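Local coordinates for acetyl xylan esterase (Paenibacillus sp. R4, PDB 6AGQ) that hydrolyses acetyl esters, removing acetyl groups from acetylated xylan as a cold-active member of the AXE1 family of alpha/beta-hydrolases, at the interface of chains A and B. Coordinates in Å, arbitrary orientation; residue numbers count along the deposited sequence, not the author numbering. Chains: chain A/B, acetyl xylan esterase.

Contact 1: the interface of chains A and B. Residues chain A 107, 110-111, 311, 314; chain B 51-52, 103.
B:Pro51 and B:Leu52 lie in a loop whose backbone passes from a turn-like proline (psi -24°) to an extended leucine (psi 100°), so that the proline meets A:Met314 of helix 309-320 and the leucine both this residue and A:Met111, just beyond helix 106-110. In this AXE1-family alpha/beta-hydrolase the patch is a mainly apolar part of the two-fold symmetric interface in the crystal, which may reflect a natural assembly. The branched end of B:Leu52 wedges between two flexible methionine chains: CD2 lies 3.5 Å from A:Met111 CG, where the side chains cross at about a right angle, and 3.7 Å from the thioether A:Met314 SD. With CG beside its backbone N (chi1 -67°), A:Met314 runs out extended, its terminal CE within 4.0 Å of B:Asn103 CB. Its CB meets the rigid B:Pro51 ring at CG, 3.7 Å away. Short enough for both, the A:Ser110 hydroxyl OG donates to A:Gln107 O at 3.0 Å, tilted from the carbonyl plane, and borders B:Leu52 CD2. Replacement by alanine would probably deprive that carbonyl of its hydroxyl partner and thin the wall beside the leucine. B:Asn103 suits its place by offering OD1 to a water oxygen 2.9 Å away that also meets A:Glu311 N.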
loop_
_atom_site.group_PDB
_atom_site.type_symbol
_atom_site.label_atom_id
_atom_site.label_comp_id
_atom_site.label_asym_id
_atom_site.label_seq_id
_atom_site.Cartn_x
_atom_site.Cartn_y
_atom_site.Cartn_z
ATOM N N GLN A 107 34.910 15.215 -4.629
ATOM C CA GLN A 107 35.164 15.388 -3.214
ATOM C C GLN A 107 36.502 14.816 -2.786
ATOM O O GLN A 107 37.276 15.491 -2.119
ATOM C CB GLN A 107 34.101 14.730 -2.356
ATOM C CG GLN A 107 32.929 14.082 -3.093
ATOM C CD GLN A 107 32.071 13.268 -2.165
ATOM O OE1 GLN A 107 32.079 13.484 -0.950
ATOM N NE2 GLN A 107 31.334 12.315 -2.722
ATOM N N SER A 110 39.398 16.752 -4.564
ATOM C CA SER A 110 39.615 18.062 -3.976
ATOM C C SER A 110 40.349 17.991 -2.644
ATOM O O SER A 110 40.982 18.960 -2.256
ATOM C CB SER A 110 38.283 18.817 -3.835
ATOM O OG SER A 110 37.646 18.388 -2.650
ATOM N N MET A 111 40.313 16.856 -1.952
ATOM C CA MET A 111 41.188 16.655 -0.762
ATOM C C MET A 111 42.583 16.154 -1.090
ATOM O O MET A 111 43.318 15.703 -0.183
ATOM C CB MET A 111 40.571 15.657 0.237
ATOM C CG MET A 111 39.159 15.983 0.671
ATOM S SD MET A 111 38.371 14.589 1.466
ATOM C CE MET A 111 39.196 14.574 3.057
ATOM N N GLU A 311 30.517 14.134 5.113
ATOM C CA GLU A 311 31.348 14.871 6.026
ATOM C C GLU A 311 32.013 14.016 7.105
ATOM O O GLU A 311 33.141 14.262 7.463
ATOM C CB GLU A 311 30.511 15.935 6.748
ATOM C CG GLU A 311 31.327 16.892 7.628
ATOM C CD GLU A 311 30.512 18.066 8.188
ATOM O OE1 GLU A 311 30.764 18.421 9.381
ATOM O OE2 GLU A 311 29.642 18.628 7.443
ATOM N N MET A 314 34.910 12.208 5.375
ATOM C CA MET A 314 35.941 13.211 5.130
ATOM C C MET A 314 36.784 13.470 6.343
ATOM O O MET A 314 37.978 13.366 6.223
ATOM C CB MET A 314 35.357 14.491 4.549
ATOM C CG MET A 314 34.804 14.303 3.146
ATOM S SD MET A 314 33.962 15.804 2.617
ATOM C CE MET A 314 32.989 15.274 1.204
ATOM N N PRO B 51 36.733 19.531 6.980
ATOM C CA PRO B 51 37.784 18.642 6.414
ATOM C C PRO B 51 38.281 18.981 4.973
ATOM O O PRO B 51 39.403 18.590 4.615
ATOM C CB PRO B 51 37.134 17.256 6.455
ATOM C CG PRO B 51 35.684 17.464 6.702
ATOM C CD PRO B 51 35.530 18.792 7.395
ATOM N N LEU B 52 37.458 19.684 4.168
ATOM C CA LEU B 52 37.864 20.181 2.817
ATOM C C LEU B 52 38.628 21.485 2.946
ATOM O O LEU B 52 38.010 22.548 3.133
ATOM C CB LEU B 52 36.654 20.412 1.917
ATOM C CG LEU B 52 35.677 19.260 1.752
ATOM C CD1 LEU B 52 34.441 19.698 0.996
ATOM C CD2 LEU B 52 36.350 18.102 1.027
ATOM N N ASN B 103 29.756 20.830 1.926
ATOM C CA ASN B 103 30.313 19.908 0.857
ATOM C C ASN B 103 29.436 19.810 -0.400
ATOM O O ASN B 103 29.943 19.525 -1.459
ATOM C CB ASN B 103 30.666 18.515 1.386
ATOM C CG ASN B 103 29.432 17.762 1.925
ATOM O OD1 ASN B 103 28.950 18.021 3.050
ATOM N ND2 ASN B 103 28.904 16.849 1.117
HETATM O O HOH W 1 27.815 15.679 4.390
#

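Contact 2: the interface of chains A and B. Residues chain A 101; chain B 307-308, 311.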
loop_
_atom_site.group_PDB
_atom_site.type_symbol
_atom_site.label_atom_id
_atom_site.label_comp_id
_atom_site.label_asym_id
_atom_site.label_seq_id
_atom_site.Cartn_x
_atom_site.Cartn_y
_atom_site.Cartn_z
ATOM N N TYR A 101 29.200 8.192 -12.019
ATOM C CA TYR A 101 29.639 9.298 -12.857
ATOM C C TYR A 101 30.846 9.876 -12.181
ATOM O O TYR A 101 30.920 9.848 -10.958
ATOM C CB TYR A 101 28.489 10.341 -13.043
ATOM C CG TYR A 101 27.216 9.744 -13.620
ATOM C CD1 TYR A 101 26.238 9.143 -12.789
ATOM C CD2 TYR A 101 26.981 9.768 -15.000
ATOM C CE1 TYR A 101 25.083 8.576 -13.326
ATOM C CE2 TYR A 101 25.822 9.212 -15.548
ATOM C CZ TYR A 101 24.880 8.628 -14.717
ATOM O OH TYR A 101 23.740 8.089 -15.304
ATOM N N PRO B 307 21.255 11.856 -10.815
ATOM C CA PRO B 307 22.748 11.979 -10.769
ATOM C C PRO B 307 23.413 12.374 -12.123
ATOM O O PRO B 307 24.393 13.096 -12.119
ATOM C CB PRO B 307 23.214 10.608 -10.239
ATOM C CG PRO B 307 22.074 9.657 -10.550
ATOM C CD PRO B 307 20.800 10.489 -10.468
ATOM N N PHE B 308 22.846 11.934 -13.251
ATOM C CA PHE B 308 23.238 12.418 -14.623
ATOM C C PHE B 308 23.031 13.922 -14.840
ATOM O O PHE B 308 23.752 14.533 -15.627
ATOM C CB PHE B 308 22.518 11.657 -15.738
ATOM C CG PHE B 308 21.088 11.392 -15.432
ATOM C CD1 PHE B 308 20.115 12.343 -15.694
ATOM C CD2 PHE B 308 20.720 10.215 -14.799
ATOM C CE1 PHE B 308 18.783 12.099 -15.373
ATOM C CE2 PHE B 308 19.394 9.977 -14.448
ATOM C CZ PHE B 308 18.421 10.916 -14.736
ATOM N N GLU B 311 26.204 16.654 -14.215
ATOM C CA GLU B 311 27.125 16.891 -15.314
ATOM C C GLU B 311 26.534 17.847 -16.380
ATOM O O GLU B 311 27.260 18.678 -16.923
ATOM C CB GLU B 311 27.546 15.544 -15.945
ATOM C CG GLU B 311 28.373 15.630 -17.235
ATOM C CD GLU B 311 28.488 14.283 -17.994
ATOM O OE1 GLU B 311 27.901 13.264 -17.545
ATOM O OE2 GLU B 311 29.151 14.234 -19.061
#
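A:Tyr101 lays one face of its phenol ring over the backbone at B:Phe308, whose CA stands 4.1 Å above the ring plane and is offset toward the rim. The two aromatic side chains run side by side and point the same way, yet their rings are not stacked: the planes are turned about 68° against each other. What meets the phenol is mainly the base of the phenylalanine. B:Phe308 CB lies 4.0 Å from A:Tyr101 CZ, and the phenyl ring offers its rim atom CD2 to the hydroxyl oxygen A:Tyr101 OH at 3.7 Å, a van der Waals approach. B:Phe308 sets CG between its backbone N and carbonyl carbon (chi1 41°), which carries the phenyl past the hydroxyl end of the tyrosine instead of beneath its ring. B:Pro307 crosses A:Tyr101 at a slant, with CB 4.1 Å from A:Tyr101 CE1. Proline suits this place because it starts helix 307-320, where a residue without an amide hydrogen costs no helical bond. One turn on, the B:Glu311 carboxylate lies loosely off the ring plane on the face that B:Phe308 covers, OE1 being 4.4 Å from A:Tyr101 CD2. Tyrosine fits a subunit border well, joining a broad apolar surface to a polar end. By covering the start of the C-terminal helix of chain B with a loop residue of chain A, the site probably helps hold the two subunits together.

Contact 3: the interface of chains A and B. Residues chain A 111, 318; chain B 51, 53.
Two unusual bends bring the carboxylate of A:Glu318 to B:Pro51: its first torsion is pulled well away from a staggered value (chi1 -94°), and the chain folds again about the next bond (chi2 -101°). The site is an edge of the two-fold symmetric interface, where a chain B loop meets helix 309-320 of chain A, and may contribute modestly to assembly. The side chain leaves the helix as a hook that crosses the proline obliquely, not as an extended arm. Its methylene CG comes 3.4 Å from the main-chain oxygen B:Pro51 O and 4.2 Å from the ring atom B:Pro51 CB. Proline suits a loop that must hold its shape, and glutamate has enough stem to curl over it. The carboxylate oxygen A:Glu318 OE1 stands 3.1 Å from that same B:Pro51 O. If the glutamate is ionised, neither oxygen can donate, so the approach is doubtful and would be unfavourable; protonation, which is not seen, would change that. B:Lys53 may ease it. Bent at its second torsion (chi2 -53°), its aliphatic stem runs alongside OE1, while the ammonium atom NZ continues past, to 4.8 Å from A:Glu318 OE1. This is no salt bridge, but opposite charges would probably attract at such a range. Lysine suits the position by pairing a long stem with a terminal charge. The methylene B:Lys53 CE, next to the ammonium nitrogen, lies 3.6 Å from A:Glu318 OE1.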
loop_
_atom_site.group_PDB
_atom_site.type_symbol
_atom_site.label_atom_id
_atom_site.label_comp_id
_atom_site.label_asym_id
_atom_site.label_seq_id
_atom_site.Cartn_x
_atom_site.Cartn_y
_atom_site.Cartn_z
ATOM N N MET A 111 40.313 16.856 -1.952
ATOM C CA MET A 111 41.188 16.655 -0.762
ATOM C C MET A 111 42.583 16.154 -1.090
ATOM O O MET A 111 43.318 15.703 -0.183
ATOM C CB MET A 111 40.571 15.657 0.237
ATOM C CG MET A 111 39.159 15.983 0.671
ATOM S SD MET A 111 38.371 14.589 1.466
ATOM C CE MET A 111 39.196 14.574 3.057
ATOM N N GLU A 318 40.638 12.478 6.603
ATOM C CA GLU A 318 41.621 13.539 6.882
ATOM C C GLU A 318 42.415 13.246 8.116
ATOM O O GLU A 318 43.592 13.546 8.154
ATOM C CB GLU A 318 40.952 14.921 6.999
ATOM C CG GLU A 318 40.942 15.732 5.707
ATOM C CD GLU A 318 42.033 16.789 5.724
ATOM O OE1 GLU A 318 41.821 17.828 6.405
ATOM O OE2 GLU A 318 43.094 16.568 5.090
ATOM N N PRO B 51 36.733 19.531 6.980
ATOM C CA PRO B 51 37.784 18.642 6.414
ATOM C C PRO B 51 38.281 18.981 4.973
ATOM O O PRO B 51 39.403 18.590 4.615
ATOM C CB PRO B 51 37.134 17.256 6.455
ATOM C CG PRO B 51 35.684 17.464 6.702
ATOM C CD PRO B 51 35.530 18.792 7.395
ATOM N N LYS B 53 39.957 21.406 2.870
ATOM C CA LYS B 53 40.830 22.576 2.969
ATOM C C LYS B 53 41.052 23.315 1.645
ATOM O O LYS B 53 41.709 24.345 1.640
ATOM C CB LYS B 53 42.208 22.187 3.525
ATOM C CG LYS B 53 42.202 21.429 4.859
ATOM C CD LYS B 53 41.404 22.115 5.967
ATOM C CE LYS B 53 41.507 21.323 7.273
ATOM N NZ LYS B 53 41.026 22.076 8.469
#

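Contacts 1 and 3 adjoin, the centres of their C-alpha atoms about 5 Å apart, and share A:Met111 and B:Pro51; together they make one patch where chain B segments 51-53 and 103 meet helix 309-320 and the end of helix 106-110 of chain A. Contact 2 lies about 19 Å from contact 1 and 23 Å from contact 3. Residue 311 works from chain A in contact 1 and from chain B in contact 2, where A:Tyr101 precedes the 3-10 helix that in chain B holds B:Asn103. Two-fold symmetry repeats each contact with chains exchanged, and such spacing probably resists rocking of this pair, two of the six deposited copies.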